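Local coordinates for coiled-coil quantitatively-enriched protein 1 (Schizosaccharomyces pombe, PDB 7CUJ) that links telomeres to the meiotic centrosome as a component of the meiotic bouquet and is required for telomere length regulation and chromosome segregation, at residues Lys24-His27 and Arg28-Gln31; Leu55-Gln58 and Ser59-Ile63. All coordinates share one frame; numbering follows the deposited sequence.

Contact 1 (Lys24-His27 and Arg28-Gln31); sequences KMMH and RLVQ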
loop_
_atom_site.group_PDB
_atom_site.type_symbol
_atom_site.label_atom_id
_atom_site.label_comp_id
_atom_site.label_asym_id
_atom_site.label_seq_id
_atom_site.Cartn_x
_atom_site.Cartn_y
_atom_site.Cartn_z
ATOM N N LYS A 24 14.972 2.187 -12.448
ATOM C CA LYS A 24 14.559 2.972 -11.300
ATOM C C LYS A 24 13.038 3.067 -11.283
ATOM O O LYS A 24 12.414 2.854 -10.246
ATOM C CB LYS A 24 15.133 4.388 -11.375
ATOM C CG LYS A 24 16.572 4.547 -10.917
ATOM C CD LYS A 24 16.957 6.004 -10.866
ATOM C CE LYS A 24 18.444 6.237 -10.993
ATOM N NZ LYS A 24 18.731 7.587 -11.533
ATOM N N MET A 25 12.462 3.372 -12.451
ATOM C CA MET A 25 11.031 3.574 -12.589
ATOM C C MET A 25 10.279 2.280 -12.288
ATOM O O MET A 25 9.232 2.309 -11.648
ATOM C CB MET A 25 10.680 4.058 -13.998
ATOM C CG MET A 25 10.913 5.540 -14.192
ATOM S SD MET A 25 10.321 6.070 -15.816
ATOM C CE MET A 25 10.011 7.805 -15.496
ATOM N N MET A 26 10.834 1.154 -12.750
ATOM C CA MET A 26 10.259 -0.157 -12.503
ATOM C C MET A 26 10.312 -0.470 -11.010
ATOM O O MET A 26 9.369 -1.034 -10.465
ATOM C CB MET A 26 11.000 -1.245 -13.289
ATOM C CG MET A 26 10.631 -1.299 -14.760
ATOM S SD MET A 26 8.840 -1.360 -15.059
ATOM C CE MET A 26 8.420 -2.897 -14.237
ATOM N N HIS A 27 11.422 -0.088 -10.365
ATOM C CA HIS A 27 11.619 -0.297 -8.940
ATOM C C HIS A 27 10.613 0.539 -8.150
ATOM O O HIS A 27 9.992 0.033 -7.220
ATOM C CB HIS A 27 13.086 -0.043 -8.558
ATOM C CG HIS A 27 13.328 0.059 -7.088
ATOM N ND1 HIS A 27 13.841 -0.993 -6.348
ATOM C CD2 HIS A 27 13.140 1.077 -6.219
ATOM C CE1 HIS A 27 13.956 -0.626 -5.087
ATOM N NE2 HIS A 27 13.532 0.639 -4.982
ATOM N N ARG A 28 10.447 1.807 -8.546
ATOM C CA ARG A 28 9.525 2.731 -7.904
ATOM C C ARG A 28 8.093 2.219 -8.052
ATOM O O ARG A 28 7.306 2.292 -7.106
ATOM C CB ARG A 28 9.673 4.136 -8.502
ATOM C CG ARG A 28 8.802 5.214 -7.864
ATOM C CD ARG A 28 9.187 5.628 -6.449
ATOM N NE ARG A 28 10.533 6.184 -6.332
ATOM C CZ ARG A 28 10.844 7.478 -6.393
ATOM N NH1 ARG A 28 12.105 7.856 -6.273
ATOM N NH2 ARG A 28 9.901 8.389 -6.572
ATOM N N LEU A 29 7.778 1.698 -9.244
ATOM C CA LEU A 29 6.437 1.247 -9.588
ATOM C C LEU A 29 6.028 0.068 -8.707
ATOM O O LEU A 29 4.936 0.069 -8.143
ATOM C CB LEU A 29 6.407 0.872 -11.074
ATOM C CG LEU A 29 5.082 0.309 -11.585
ATOM C CD1 LEU A 29 3.975 1.352 -11.492
ATOM C CD2 LEU A 29 5.224 -0.211 -13.006
ATOM N N VAL A 30 6.915 -0.930 -8.596
ATOM C CA VAL A 30 6.653 -2.130 -7.820
ATOM C C VAL A 30 6.509 -1.764 -6.343
ATOM O O VAL A 30 5.662 -2.317 -5.652
ATOM C CB VAL A 30 7.740 -3.198 -8.053
ATOM C CG1 VAL A 30 7.690 -4.307 -7.012
ATOM C CG2 VAL A 30 7.663 -3.781 -9.457
ATOM N N GLN A 31 7.345 -0.824 -5.888
ATOM C CA GLN A 31 7.364 -0.342 -4.517
ATOM C C GLN A 31 6.028 0.327 -4.186
ATOM O O GLN A 31 5.449 0.063 -3.136
ATOM C CB GLN A 31 8.557 0.603 -4.352
ATOM C CG GLN A 31 8.715 1.202 -2.962
ATOM C CD GLN A 31 9.678 2.365 -2.974
ATOM O OE1 GLN A 31 9.438 3.391 -3.611
ATOM N NE2 GLN A 31 10.783 2.219 -2.260
#
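M26 and L29 are the apolar pair that meets along this run of helix, sulfur SD of M26 lying 4.3 Å from CD2 of L29. The methionine chain is folded at every torsion: CG stands beside the backbone N, anti to the carbonyl carbon (chi1 -78°), and two further bends, at chi2 and chi3, compact the chain instead of letting it extend like that of M25. Both M26 and L29 are buried against helix 47-65, and M26 also touches V240 of helix 232-243. One position on, V30 brings its CG2 to 3.4 Å from the carbonyl O of M26, and its side chain also packs on A241.

The exposed flank reads differently. H27 and Q31, one turn apart, slant past each other with ring and amide planes 64° apart; the NE2 atoms of the two residues come within 4.2 Å, a loose neighbourhood and not a bond. R28 sends CG opposite its backbone N (chi1 -177°) and then bends at chi2 and chi3, which carries the guanidinium away from the preceding turn. There NH2 is hydrogen-bonded to a polar side chain in the chain of another protein, and K24 NZ makes a weak hydrogen bond to a polar side chain of the same partner chain. M25 and L29 also pack on that chain.

Beneath both flanks runs the regular i to i+4 ladder, from R28 N to K24 O at 2.8 Å through to Q31 N to H27 O at 3.1 Å. The whole is an amphipathic alpha-helix: one flank fits into the helical bundle of this folded part of the protein, another exposes H27 and Q31, and K24, M25, R28 and L29 belong to an interface between proteins, in keeping with an adaptor protein.

Contact 2 (Leu55-Gln58 and Ser59-Ile63); sequences LFIQ and SAHNI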
loop_
_atom_site.group_PDB
_atom_site.type_symbol
_atom_site.label_atom_id
_atom_site.label_comp_id
_atom_site.label_asym_id
_atom_site.label_seq_id
_atom_site.Cartn_x
_atom_site.Cartn_y
_atom_site.Cartn_z
ATOM N N LEU A 55 -3.630 -1.211 -13.983
ATOM C CA LEU A 55 -2.923 0.059 -14.033
ATOM C C LEU A 55 -1.423 -0.168 -13.847
ATOM O O LEU A 55 -0.613 0.508 -14.478
ATOM C CB LEU A 55 -3.492 1.011 -12.974
ATOM C CG LEU A 55 -2.814 2.378 -12.880
ATOM C CD1 LEU A 55 -3.016 3.196 -14.153
ATOM C CD2 LEU A 55 -3.296 3.144 -11.654
ATOM N N PHE A 56 -1.070 -1.130 -12.981
ATOM C CA PHE A 56 0.316 -1.524 -12.784
ATOM C C PHE A 56 0.899 -2.025 -14.103
ATOM O O PHE A 56 1.990 -1.621 -14.497
ATOM C CB PHE A 56 0.453 -2.616 -11.717
ATOM C CG PHE A 56 1.831 -3.225 -11.666
ATOM C CD1 PHE A 56 2.880 -2.555 -11.050
ATOM C CD2 PHE A 56 2.096 -4.446 -12.272
ATOM C CE1 PHE A 56 4.155 -3.101 -11.025
ATOM C CE2 PHE A 56 3.371 -4.989 -12.249
ATOM C CZ PHE A 56 4.400 -4.316 -11.626
ATOM N N ILE A 57 0.153 -2.908 -14.772
ATOM C CA ILE A 57 0.588 -3.503 -16.023
ATOM C C ILE A 57 0.759 -2.417 -17.085
ATOM O O ILE A 57 1.749 -2.431 -17.814
ATOM C CB ILE A 57 -0.363 -4.642 -16.451
ATOM C CG1 ILE A 57 -0.180 -5.867 -15.548
ATOM C CG2 ILE A 57 -0.179 -4.989 -17.926
ATOM C CD1 ILE A 57 -1.331 -6.849 -15.593
ATOM N N GLN A 58 -0.194 -1.475 -17.145
ATOM C CA GLN A 58 -0.168 -0.405 -18.130
ATOM C C GLN A 58 1.082 0.450 -17.933
ATOM O O GLN A 58 1.794 0.739 -18.893
ATOM C CB GLN A 58 -1.443 0.440 -18.072
ATOM C CG GLN A 58 -1.548 1.470 -19.192
ATOM C CD GLN A 58 -1.509 0.836 -20.563
ATOM O OE1 GLN A 58 -2.390 0.059 -20.936
ATOM N NE2 GLN A 58 -0.476 1.158 -21.329
ATOM N N SER A 59 1.345 0.826 -16.676
ATOM C CA SER A 59 2.496 1.636 -16.300
ATOM C C SER A 59 3.802 0.944 -16.685
ATOM O O SER A 59 4.747 1.609 -17.101
ATOM C CB SER A 59 2.478 1.937 -14.826
ATOM O OG SER A 59 1.255 2.539 -14.448
ATOM N N ALA A 60 3.847 -0.383 -16.514
ATOM C CA ALA A 60 5.029 -1.173 -16.816
ATOM C C ALA A 60 5.258 -1.194 -18.330
ATOM O O ALA A 60 6.393 -1.048 -18.790
ATOM C CB ALA A 60 4.883 -2.557 -16.232
ATOM N N HIS A 61 4.162 -1.350 -19.086
ATOM C CA HIS A 61 4.188 -1.227 -20.536
ATOM C C HIS A 61 4.756 0.129 -20.944
ATOM O O HIS A 61 5.597 0.197 -21.838
ATOM C CB HIS A 61 2.790 -1.427 -21.137
ATOM C CG HIS A 61 2.425 -2.857 -21.347
ATOM N ND1 HIS A 61 3.238 -3.730 -22.042
ATOM C CD2 HIS A 61 1.340 -3.565 -20.973
ATOM C CE1 HIS A 61 2.671 -4.918 -22.077
ATOM N NE2 HIS A 61 1.504 -4.843 -21.431
ATOM N N ASN A 62 4.292 1.196 -20.276
ATOM C CA ASN A 62 4.655 2.559 -20.640
ATOM C C ASN A 62 6.153 2.781 -20.440
ATOM O O ASN A 62 6.812 3.335 -21.319
ATOM C CB ASN A 62 3.826 3.608 -19.892
ATOM C CG ASN A 62 2.357 3.587 -20.258
ATOM O OD1 ASN A 62 1.966 3.007 -21.271
ATOM N ND2 ASN A 62 1.533 4.210 -19.430
ATOM N N ILE A 63 6.670 2.343 -19.283
ATOM C CA ILE A 63 8.082 2.463 -18.952
ATOM C C ILE A 63 8.912 1.735 -20.009
ATOM O O ILE A 63 9.980 2.207 -20.396
ATOM C CB ILE A 63 8.358 1.952 -17.520
ATOM C CG1 ILE A 63 7.718 2.868 -16.469
ATOM C CG2 ILE A 63 9.849 1.770 -17.267
ATOM C CD1 ILE A 63 7.445 2.199 -15.135
#
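S59 bonds the carbonyl O of L55 twice by side-chain and backbone hydrogen bonds: its OG donates to L55 O at 2.8 Å, while S59 N donates to the same oxygen at 3.0 Å; the two donors arrive from opposite faces of the carbonyl plane. With OG beside its own N (chi1 -55°), the serine turns back on the preceding turn, and its buried hydroxyl is satisfied within the helix. Further along, Q58 NE2 donates to OD1 of N62 at 3.1 Å. The donor sits above the carbonyl plane of the asparagine, whereas OD1 lies close to the amide plane of Q58. Q58 reaches it by a bend at chi2 (59°), and its NE2 also bonds E192, while N62 ND2 is bound to the hydroxyl of Y70. A leucine in place of N62 would probably cost Q58 NE2 its bond within the helix, leaving it E192, and deprive the Y70 hydroxyl of its ND2 partner.

Van der Waals packing occupies another flank. I57 and H61 run alongside each other, CG2 of I57 3.7 Å from CD2 of the ring, and both side chains rest on I217 of helix 217-223.

Backbone bonds complete the set: A60, H61 and N62 N donate to the carbonyls of F56, I57 and Q58. Together these bonds make a regular alpha-helix that carries an i to i+4 serine hydroxyl-to-carbonyl bond, common for serines inside helices, and an i to i+4 glutamine-asparagine pair, in a helix packed between helices 20-32 and 217-223.

In the fold
Both contacts lie within short runs of one helix each, and the two helices pack directly on each other, the centres of the two contacts about 11 Å apart. L29 CG touches CE1 of F56 at 3.6 Å, and M26 SD meets I63 CD1 at 3.8 Å. Contact 1 is the more peripheral, centred about 19 Å from the centre of the chain against about 13 Å for contact 2, and two of its residues are exposed while none of those touching in contact 2 is. The chemistry follows: in contact 1 K24 and R28 send their polar ends outward to another protein, whereas contact 2 pairs them within its helix and with E192 and Y70 of the same chain.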